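PDB 4GF3: putative yopH targeting protein from Yersinia pestis, which probably serves as the type III secretion chaperone SycH, binding the effector YopH and targeting it for secretion. Local coordinates for residues P42-E45 with K46-V49. Sequence-based numbering, arbitrary orientation.
Sequences PINE and KELV
P42 and L48 form an antiparallel, non-hydrogen-bonded pair, with their CA atoms 4.1 Å apart. Beyond this pair, I43 N donates a nearly straight bond of 2.9 Å to E47 O. The chain reverses through N44, E45 and K46. With chi1 at 62°, N44 CG sits over its own backbone and brings the amide close to K46 and E47. N44 OD1 accepts K46 N at 3.0 Å, in the manner of an Asx turn, and E47 N at 2.8 Å in a weak, bent bond. The stretch is the hairpin connection between strands 36-42 and 47-56 of the antiparallel sheet in this CesT-family chaperone. On the other branch of the amide, N44 ND2 reaches E47 OE1 at 2.7 Å in an almost straight bond. E47 OE1 lies in the amide plane but is met on its anti side, 33° out of the carboxylate plane. E47 OE2 accepts a hydrogen bond from Q94 NE2 on strand 88-96, so both carboxylate oxygens are held. I43 CG2 packs on V49 CG2 at 3.5 Å, and the two side chains cross at about a right angle. E45 and K46 run side by side, but E45 OE2 and K46 NZ stay 4.1 Å apart, too far for a salt bridge.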
loop_
_atom_site.group_PDB
_atom_site.type_symbol
_atom_site.label_atom_id
_atom_site.label_comp_id
_atom_site.label_asym_id
_atom_site.label_seq_id
_atom_site.Cartn_x
_atom_site.Cartn_y
_atom_site.Cartn_z
ATOM N N PRO A 42 7.430 -0.742 7.932
ATOM C CA PRO A 42 7.073 -0.996 9.337
ATOM C C PRO A 42 6.774 0.380 10.000
ATOM O O PRO A 42 7.383 1.402 9.628
ATOM C CB PRO A 42 8.298 -1.672 9.915
ATOM C CG PRO A 42 9.371 -1.570 8.914
ATOM C CD PRO A 42 8.875 -0.857 7.696
ATOM N N ILE A 43 5.779 0.431 10.863
ATOM C CA ILE A 43 5.466 1.674 11.547
ATOM C C ILE A 43 5.656 1.670 13.031
ATOM O O ILE A 43 5.801 2.742 13.637
ATOM C CB ILE A 43 4.097 2.169 11.203
ATOM C CG1 ILE A 43 2.991 1.186 11.620
ATOM C CG2 ILE A 43 4.031 2.484 9.745
ATOM C CD1 ILE A 43 1.775 2.001 11.839
ATOM N N ASN A 44 5.668 0.469 13.604
ATOM C CA ASN A 44 5.968 0.231 14.971
ATOM C C ASN A 44 6.419 -1.210 15.030
ATOM O O ASN A 44 6.552 -1.882 13.986
ATOM C CB ASN A 44 4.800 0.595 15.900
ATOM C CG ASN A 44 3.548 -0.218 15.646
ATOM O OD1 ASN A 44 3.626 -1.375 15.188
ATOM N ND2 ASN A 44 2.364 0.413 15.873
ATOM N N GLU A 45 6.733 -1.675 16.219
ATOM C CA GLU A 45 7.203 -3.030 16.426
ATOM C C GLU A 45 6.287 -4.122 15.788
ATOM O O GLU A 45 6.811 -5.132 15.332
ATOM C CB GLU A 45 7.295 -3.310 17.939
ATOM C CG GLU A 45 7.889 -4.663 18.345
ATOM C CD GLU A 45 7.456 -5.117 19.741
ATOM O OE1 GLU A 45 6.736 -4.322 20.428
ATOM O OE2 GLU A 45 7.824 -6.282 20.152
ATOM N N LYS A 46 4.971 -3.940 15.834
ATOM C CA LYS A 46 3.982 -4.988 15.476
ATOM C C LYS A 46 3.238 -4.805 14.140
ATOM O O LYS A 46 2.572 -5.735 13.654
ATOM C CB LYS A 46 2.920 -5.063 16.568
ATOM C CG LYS A 46 3.431 -5.589 17.875
ATOM C CD LYS A 46 3.557 -7.100 17.920
ATOM C CE LYS A 46 4.455 -7.586 19.063
ATOM N NZ LYS A 46 5.020 -8.933 18.773
ATOM N N GLU A 47 3.381 -3.632 13.520
ATOM C CA GLU A 47 2.491 -3.225 12.438
ATOM C C GLU A 47 3.238 -2.679 11.258
ATOM O O GLU A 47 4.311 -2.055 11.394
ATOM C CB GLU A 47 1.465 -2.220 12.898
ATOM C CG GLU A 47 0.571 -2.711 14.004
ATOM C CD GLU A 47 -0.353 -1.573 14.473
ATOM O OE1 GLU A 47 -0.005 -0.798 15.373
ATOM O OE2 GLU A 47 -1.397 -1.395 13.899
ATOM N N LEU A 48 2.670 -2.883 10.091
ATOM C CA LEU A 48 3.157 -2.216 8.909
ATOM C C LEU A 48 2.053 -1.457 8.224
ATOM O O LEU A 48 0.867 -1.611 8.524
ATOM C CB LEU A 48 3.824 -3.169 7.908
ATOM C CG LEU A 48 2.825 -4.005 7.022
ATOM C CD1 LEU A 48 3.480 -4.402 5.700
ATOM C CD2 LEU A 48 2.301 -5.231 7.741
ATOM N N VAL A 49 2.464 -0.619 7.296
ATOM C CA VAL A 49 1.507 0.042 6.405
ATOM C C VAL A 49 1.847 -0.169 4.971
ATOM O O VAL A 49 3.022 -0.352 4.597
ATOM C CB VAL A 49 1.417 1.556 6.612
ATOM C CG1 VAL A 49 0.803 1.881 7.974
ATOM C CG2 VAL A 49 2.817 2.189 6.449
#